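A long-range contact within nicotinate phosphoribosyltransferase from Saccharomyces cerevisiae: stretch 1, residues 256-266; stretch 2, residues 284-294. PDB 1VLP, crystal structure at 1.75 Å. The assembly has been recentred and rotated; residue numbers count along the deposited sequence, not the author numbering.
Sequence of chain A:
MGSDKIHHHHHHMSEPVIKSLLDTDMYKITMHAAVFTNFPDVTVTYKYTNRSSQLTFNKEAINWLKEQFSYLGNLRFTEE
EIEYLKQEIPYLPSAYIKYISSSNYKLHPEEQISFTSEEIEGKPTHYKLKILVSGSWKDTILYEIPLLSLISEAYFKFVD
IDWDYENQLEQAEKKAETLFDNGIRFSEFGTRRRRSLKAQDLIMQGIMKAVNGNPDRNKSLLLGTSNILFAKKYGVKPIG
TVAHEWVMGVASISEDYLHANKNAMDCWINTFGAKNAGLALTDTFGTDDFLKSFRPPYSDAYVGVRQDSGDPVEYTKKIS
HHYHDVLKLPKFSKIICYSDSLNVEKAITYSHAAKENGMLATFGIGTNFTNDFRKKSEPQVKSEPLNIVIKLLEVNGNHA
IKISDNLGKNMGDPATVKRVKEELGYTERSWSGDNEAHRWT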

ATOM      1  N   ASP A 256      19.775 -11.875   8.654  1.00 10.67           N
ATOM      2  CA  ASP A 256      20.592 -12.069   7.480  1.00 10.68           C
ATOM      3  C   ASP A 256      20.153 -11.039   6.422  1.00  9.07           C
ATOM      4  O   ASP A 256      19.305 -11.334   5.545  1.00  8.60           O
ATOM      5  N   TYR A 257      20.741  -9.839   6.495  1.00  5.30           N
ATOM      6  CA  TYR A 257      20.410  -8.807   5.539  1.00  4.93           C
ATOM      7  C   TYR A 257      21.159  -9.050   4.255  1.00  5.79           C
ATOM      8  O   TYR A 257      20.646  -8.727   3.195  1.00  5.45           O
ATOM      9  N   LEU A 258      22.355  -9.623   4.371  1.00  7.48           N
ATOM     10  CA  LEU A 258      23.218  -9.887   3.193  1.00 11.74           C
ATOM     11  C   LEU A 258      22.471 -10.736   2.142  1.00  8.74           C
ATOM     12  O   LEU A 258      22.653 -10.533   0.956  1.00  8.20           O
ATOM     13  N   HIS A 259      21.645 -11.680   2.580  1.00  7.47           N
ATOM     14  CA  HIS A 259      20.931 -12.537   1.641  1.00  7.19           C
ATOM     15  C   HIS A 259      19.432 -12.317   1.576  1.00  6.45           C
ATOM     16  O   HIS A 259      18.737 -13.098   0.950  1.00  8.17           O
ATOM     17  N   ALA A 260      18.932 -11.257   2.213  1.00  5.18           N
ATOM     18  CA  ALA A 260      17.485 -11.045   2.369  1.00  4.10           C
ATOM     19  C   ALA A 260      16.761 -10.781   1.032  1.00  4.19           C
ATOM     20  O   ALA A 260      15.690 -11.332   0.812  1.00  2.75           O
ATOM     21  N   ASN A 261      17.342  -9.984   0.134  1.00  2.61           N
ATOM     22  CA  ASN A 261      16.662  -9.715  -1.142  1.00  2.27           C
ATOM     23  C   ASN A 261      16.443 -11.008  -1.940  1.00  3.77           C
ATOM     24  O   ASN A 261      15.336 -11.293  -2.370  1.00  4.01           O
ATOM     25  N   LYS A 262      17.476 -11.823  -2.042  1.00  2.38           N
ATOM     26  CA  LYS A 262      17.384 -13.099  -2.762  1.00  5.42           C
ATOM     27  C   LYS A 262      16.453 -14.061  -2.036  1.00  4.40           C
ATOM     28  O   LYS A 262      15.617 -14.709  -2.647  1.00  4.01           O
ATOM     29  N   ASN A 263      16.562 -14.142  -0.706  1.00  5.99           N
ATOM     30  CA  ASN A 263      15.710 -15.054   0.056  1.00  4.36           C
ATOM     31  C   ASN A 263      14.252 -14.674  -0.073  1.00  3.77           C
ATOM     32  O   ASN A 263      13.392 -15.550  -0.225  1.00  3.56           O
ATOM     33  N   ALA A 264      13.968 -13.368  -0.048  1.00  2.00           N
ATOM     34  CA  ALA A 264      12.621 -12.883  -0.202  1.00  2.00           C
ATOM     35  C   ALA A 264      12.073 -13.212  -1.592  1.00  2.60           C
ATOM     36  O   ALA A 264      10.919 -13.590  -1.681  1.00  2.00           O
HETATM   37  N   MSE A 265      12.854 -13.029  -2.658  1.00  4.25           N
HETATM   38  CA  MSE A 265      12.353 -13.369  -3.999  1.00  4.83           C
HETATM   39  C   MSE A 265      12.090 -14.870  -4.104  1.00  4.33           C
HETATM   40  O   MSE A 265      11.054 -15.305  -4.622  1.00  2.85           O
ATOM     41  N   ASP A 266      13.032 -15.669  -3.615  1.00  5.99           N
ATOM     42  CA  ASP A 266      12.842 -17.102  -3.658  1.00  6.52           C
ATOM     43  C   ASP A 266      11.553 -17.494  -3.009  1.00  7.21           C
ATOM     44  O   ASP A 266      10.793 -18.325  -3.547  1.00 10.05           O
ATOM     45  N   THR A 284      14.130  -1.350  -0.751  1.00  4.86           N
ATOM     46  CA  THR A 284      13.969  -1.588   0.704  1.00  6.93           C
ATOM     47  C   THR A 284      15.311  -1.449   1.452  1.00  4.73           C
ATOM     48  O   THR A 284      15.390  -0.771   2.519  1.00  6.51           O
ATOM     49  N   PHE A 285      16.337  -2.115   0.938  1.00  5.02           N
ATOM     50  CA  PHE A 285      17.710  -2.029   1.464  1.00  2.59           C
ATOM     51  C   PHE A 285      18.631  -1.368   0.431  1.00  4.31           C
ATOM     52  O   PHE A 285      19.806  -1.649   0.392  1.00  5.83           O
ATOM     53  N   GLY A 286      18.027  -0.526  -0.387  1.00  5.16           N
ATOM     54  CA  GLY A 286      18.702   0.223  -1.436  1.00  5.91           C
ATOM     55  C   GLY A 286      18.714  -0.579  -2.722  1.00  5.97           C
ATOM     56  O   GLY A 286      18.937  -1.770  -2.719  1.00  2.84           O
ATOM     57  N   THR A 287      18.396   0.078  -3.816  1.00  4.61           N
ATOM     58  CA  THR A 287      18.346  -0.606  -5.107  1.00  7.31           C
ATOM     59  C   THR A 287      19.656  -1.312  -5.552  1.00  5.41           C
ATOM     60  O   THR A 287      19.606  -2.402  -6.128  1.00  4.12           O
ATOM     61  N   ASP A 288      20.812  -0.748  -5.226  1.00  5.20           N
ATOM     62  CA  ASP A 288      22.096  -1.407  -5.503  1.00  5.42           C
ATOM     63  C   ASP A 288      22.244  -2.835  -4.923  1.00  7.02           C
ATOM     64  O   ASP A 288      22.761  -3.761  -5.605  1.00  6.40           O
ATOM     65  N   ASP A 289      21.821  -3.025  -3.666  1.00  6.48           N
ATOM     66  CA  ASP A 289      21.910  -4.341  -3.056  1.00  3.87           C
ATOM     67  C   ASP A 289      20.996  -5.321  -3.808  1.00  3.76           C
ATOM     68  O   ASP A 289      21.392  -6.472  -4.086  1.00  4.59           O
ATOM     69  N   PHE A 290      19.780  -4.842  -4.095  1.00  4.00           N
ATOM     70  CA  PHE A 290      18.784  -5.621  -4.835  1.00  5.50           C
ATOM     71  C   PHE A 290      19.342  -6.082  -6.180  1.00  4.41           C
ATOM     72  O   PHE A 290      19.249  -7.268  -6.537  1.00  4.35           O
ATOM     73  N   LEU A 291      19.939  -5.157  -6.905  1.00  6.23           N
ATOM     74  CA  LEU A 291      20.491  -5.455  -8.252  1.00  5.76           C
ATOM     75  C   LEU A 291      21.597  -6.534  -8.285  1.00  7.11           C
ATOM     76  O   LEU A 291      21.714  -7.289  -9.265  1.00  4.92           O
ATOM     77  N   LYS A 292      22.365  -6.701  -7.207  1.00  6.21           N
ATOM     78  CA  LYS A 292      23.380  -7.747  -7.196  1.00  5.86           C
ATOM     79  C   LYS A 292      22.831  -9.149  -7.466  1.00  4.68           C
ATOM     80  O   LYS A 292      23.548  -9.965  -7.998  1.00  8.39           O
ATOM     81  N   SER A 293      21.582  -9.424  -7.071  1.00  4.11           N
ATOM     82  CA  SER A 293      20.984 -10.754  -7.261  1.00  5.09           C
ATOM     83  C   SER A 293      19.958 -10.773  -8.353  1.00  4.92           C
ATOM     84  O   SER A 293      19.316 -11.820  -8.572  1.00  4.58           O
ATOM     85  N   PHE A 294      19.731  -9.614  -8.995  1.00  3.25           N
ATOM     86  CA  PHE A 294      18.670  -9.503 -10.022  1.00  4.95           C
ATOM     87  C   PHE A 294      19.160  -9.893 -11.422  1.00  3.60           C
ATOM     88  O   PHE A 294      19.514  -9.036 -12.267  1.00  4.00           O
TER

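The contact is a mixed one: a buried polar pair, N261 and D289, bonds directly and through water at the centre, while aromatic and selenium-bearing side chains pack around the pair, burying 538 Å² in all.

N261 and F290 have the closest register, CA to CA 5.9 Å, and helices 260-266 and 287-291 run at 62° to each other. N261 points toward the other stretch with chi1 m, and its amide ND2 donates to D289 OD2 at 2.9 Å. D289, chi1 t, also points across, so the two short polar side chains meet without needing a long reach. The amide oxygen, N261 OD1, lies at the edge of the F290 ring, 3.5 Å from CD1.

Waters complete the polar set. Water 3 accepts from N261 ND2 and from F285 N, both at 2.9 Å; water 4 lies 2.8 Å from N261 OD1. Water 1 accepts from N261 N at 3.0 Å and lies 2.6 Å from D289 OD2, while water 2 donates to both L258 O (2.8 Å) and D289 OD1 (2.7 Å). D289 thus ties its helix to backbone atoms of stretch 1 that its carboxylate does not contact directly.

Toward the start of both stretches, F285 (m) presents a ring face to the edge of Y257 (m): Y257 CE2 reaches F285 CZ at 3.5 Å, with planes at 68°. A260 is small but points in, its CB 4.1 Å from F285 CE2.

One helical turn beyond N261, the CA-to-CB bond of selenomethionine M265 (m, t, m) points toward stretch 2. Its SE sits 3.9 Å from F290 CZ and 4.3 Å from F294 CD1, oblique to both rings, and its CE comes 3.6 Å from S293 OG. S293, chi1 p, points inward; its CA lies 6.2 Å from K262 CA, and its OG lies 4.2 Å from K262 CB.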

ATOM      1  CB  ASP A 256      20.443 -13.490   6.914  1.00 11.10           C
ATOM      2  CG  ASP A 256      21.516 -13.808   5.866  1.00 20.25           C
ATOM      3  OD1 ASP A 256      22.190 -12.871   5.352  1.00 11.34           O
ATOM      4  OD2 ASP A 256      21.720 -15.006   5.587  1.00 24.09           O
ATOM      5  CB  TYR A 257      20.708  -7.407   6.076  1.00  5.88           C
ATOM      6  CG  TYR A 257      19.694  -6.974   7.107  1.00  2.73           C
ATOM      7  CD1 TYR A 257      19.774  -7.438   8.427  1.00  8.56           C
ATOM      8  CD2 TYR A 257      18.633  -6.132   6.761  1.00  4.31           C
ATOM      9  CE1 TYR A 257      18.836  -7.032   9.366  1.00  5.62           C
ATOM     10  CE2 TYR A 257      17.703  -5.740   7.674  1.00  3.78           C
ATOM     11  CZ  TYR A 257      17.812  -6.182   8.982  1.00  4.67           C
ATOM     12  OH  TYR A 257      16.859  -5.796   9.885  1.00  4.55           O
ATOM     13  CB  LEU A 258      24.514 -10.580   3.619  1.00 15.96           C
ATOM     14  CG  LEU A 258      25.617 -10.717   2.559  1.00 19.26           C
ATOM     15  CD1 LEU A 258      26.098  -9.342   2.097  1.00 18.09           C
ATOM     16  CD2 LEU A 258      26.780 -11.532   3.100  1.00 15.66           C
ATOM     17  CB  HIS A 259      21.220 -14.000   1.956  1.00 10.31           C
ATOM     18  CG  HIS A 259      22.679 -14.312   2.026  1.00 13.38           C
ATOM     19  ND1 HIS A 259      23.306 -14.673   3.198  1.00 17.56           N
ATOM     20  CD2 HIS A 259      23.639 -14.304   1.070  1.00 14.87           C
ATOM     21  CE1 HIS A 259      24.588 -14.897   2.954  1.00 24.61           C
ATOM     22  NE2 HIS A 259      24.816 -14.675   1.673  1.00 14.85           N
ATOM     23  CB  ALA A 260      17.229  -9.910   3.313  1.00  2.71           C
ATOM     24  CB  ASN A 261      17.351  -8.619  -1.938  1.00  4.51           C
ATOM     25  CG  ASN A 261      16.839  -7.226  -1.579  1.00  2.48           C
ATOM     26  OD1 ASN A 261      15.632  -7.004  -1.520  1.00  3.27           O
ATOM     27  ND2 ASN A 261      17.754  -6.287  -1.388  1.00  3.94           N
ATOM     28  CB  LYS A 262      18.779 -13.699  -2.912  1.00  7.65           C
ATOM     29  CG  LYS A 262      18.777 -15.045  -3.646  1.00 13.51           C
ATOM     30  CD  LYS A 262      20.084 -15.344  -4.351  1.00 22.62           C
ATOM     31  CE  LYS A 262      19.952 -16.602  -5.231  1.00 22.21           C
ATOM     32  NZ  LYS A 262      19.289 -17.729  -4.457  1.00 21.76           N
ATOM     33  CB  ASN A 263      16.107 -15.084   1.518  1.00  6.84           C
ATOM     34  CG  ASN A 263      17.380 -15.872   1.749  1.00  6.85           C
ATOM     35  OD1 ASN A 263      17.740 -16.722   0.946  1.00  9.68           O
ATOM     36  ND2 ASN A 263      18.072 -15.589   2.854  1.00 11.78           N
ATOM     37  CB  ALA A 264      12.502 -11.370   0.051  1.00  5.95           C
HETATM   38  CB  MSE A 265      13.333 -12.980  -5.095  1.00  7.63           C
HETATM   39  CG  MSE A 265      13.577 -11.515  -5.191  1.00  6.22           C
HETATM   40 SE   MSE A 265      14.685 -11.165  -6.801  1.00 11.91          SE
HETATM   41  CE  MSE A 265      16.312 -11.914  -6.369  1.00  7.78           C
ATOM     42  CB  ASP A 266      13.978 -17.808  -2.946  1.00  8.19           C
ATOM     43  CG  ASP A 266      15.199 -17.948  -3.799  1.00 13.68           C
ATOM     44  OD1 ASP A 266      15.068 -18.074  -5.015  1.00 13.97           O
ATOM     45  OD2 ASP A 266      16.297 -18.004  -3.231  1.00  8.60           O
ATOM     46  CB  THR A 284      13.355  -2.940   0.956  1.00  7.66           C
ATOM     47  OG1 THR A 284      12.185  -3.075   0.135  1.00  5.88           O
ATOM     48  CG2 THR A 284      12.980  -3.097   2.476  1.00  8.26           C
ATOM     49  CB  PHE A 285      18.251  -3.395   1.881  1.00  3.64           C
ATOM     50  CG  PHE A 285      17.425  -4.036   2.941  1.00  3.27           C
ATOM     51  CD1 PHE A 285      16.951  -3.262   4.007  1.00  5.29           C
ATOM     52  CD2 PHE A 285      17.049  -5.359   2.850  1.00  5.98           C
ATOM     53  CE1 PHE A 285      16.103  -3.813   4.965  1.00  8.45           C
ATOM     54  CE2 PHE A 285      16.230  -5.924   3.811  1.00 13.18           C
ATOM     55  CZ  PHE A 285      15.750  -5.142   4.858  1.00  9.20           C
ATOM     56  CB  THR A 287      17.779   0.353  -6.151  1.00  6.55           C
ATOM     57  OG1 THR A 287      16.416   0.631  -5.816  1.00  7.48           O
ATOM     58  CG2 THR A 287      17.850  -0.269  -7.532  1.00 10.06           C
ATOM     59  CB  ASP A 288      23.226  -0.514  -4.999  1.00  8.30           C
ATOM     60  CG  ASP A 288      23.395   0.757  -5.814  1.00 16.36           C
ATOM     61  OD1 ASP A 288      22.854   0.842  -6.928  1.00 14.80           O
ATOM     62  OD2 ASP A 288      24.072   1.684  -5.317  1.00 23.19           O
ATOM     63  CB  ASP A 289      21.495  -4.317  -1.590  1.00  5.85           C
ATOM     64  CG  ASP A 289      21.604  -5.672  -0.973  1.00  9.92           C
ATOM     65  OD1 ASP A 289      22.764  -6.068  -0.790  1.00  3.33           O
ATOM     66  OD2 ASP A 289      20.568  -6.342  -0.741  1.00  8.93           O
ATOM     67  CB  PHE A 290      17.488  -4.862  -5.060  1.00  5.25           C
ATOM     68  CG  PHE A 290      16.451  -5.692  -5.730  1.00  6.98           C
ATOM     69  CD1 PHE A 290      15.628  -6.534  -5.008  1.00  4.47           C
ATOM     70  CD2 PHE A 290      16.332  -5.680  -7.102  1.00 10.43           C
ATOM     71  CE1 PHE A 290      14.723  -7.325  -5.639  1.00  9.22           C
ATOM     72  CE2 PHE A 290      15.411  -6.506  -7.728  1.00  4.10           C
ATOM     73  CZ  PHE A 290      14.625  -7.295  -7.012  1.00  5.97           C
ATOM     74  CB  LEU A 291      20.917  -4.166  -8.913  1.00  4.10           C
ATOM     75  CG  LEU A 291      19.745  -3.256  -9.348  1.00  5.43           C
ATOM     76  CD1 LEU A 291      20.287  -2.047 -10.060  1.00  6.42           C
ATOM     77  CD2 LEU A 291      18.624  -3.947 -10.192  1.00  8.83           C
ATOM     78  CB  LYS A 292      24.115  -7.832  -5.851  1.00  6.14           C
ATOM     79  CG  LYS A 292      24.940  -6.651  -5.462  1.00 13.45           C
ATOM     80  CD  LYS A 292      25.460  -6.856  -4.015  1.00 16.36           C
ATOM     81  CE  LYS A 292      26.536  -5.826  -3.657  1.00 25.07           C
ATOM     82  NZ  LYS A 292      27.266  -6.201  -2.397  1.00 30.01           N
ATOM     83  CB  SER A 293      20.337 -11.295  -5.956  1.00  6.91           C
ATOM     84  OG  SER A 293      19.400 -10.415  -5.377  1.00 10.95           O
ATOM     85  CB  PHE A 294      18.090  -8.086 -10.029  1.00  3.17           C
ATOM     86  CG  PHE A 294      16.702  -7.978 -10.620  1.00  2.57           C
ATOM     87  CD1 PHE A 294      15.668  -8.882 -10.256  1.00  4.46           C
ATOM     88  CD2 PHE A 294      16.370  -6.899 -11.415  1.00  2.00           C
ATOM     89  CE1 PHE A 294      14.380  -8.759 -10.710  1.00  4.48           C
ATOM     90  CE2 PHE A 294      15.039  -6.779 -11.886  1.00  3.21           C
ATOM     91  CZ  PHE A 294      14.055  -7.697 -11.516  1.00  5.90           C
TER
HETATM   92  O   HOH W   1      19.922  -8.538   0.473  1.00  6.62           O
HETATM   93  O   HOH W   2      23.676  -8.630  -0.792  1.00 15.06           O
HETATM   94  O   HOH W   3      16.871  -3.548  -1.516  1.00  2.00           O
HETATM   95  O   HOH W   4      14.338  -4.604  -1.937  1.00  3.54           O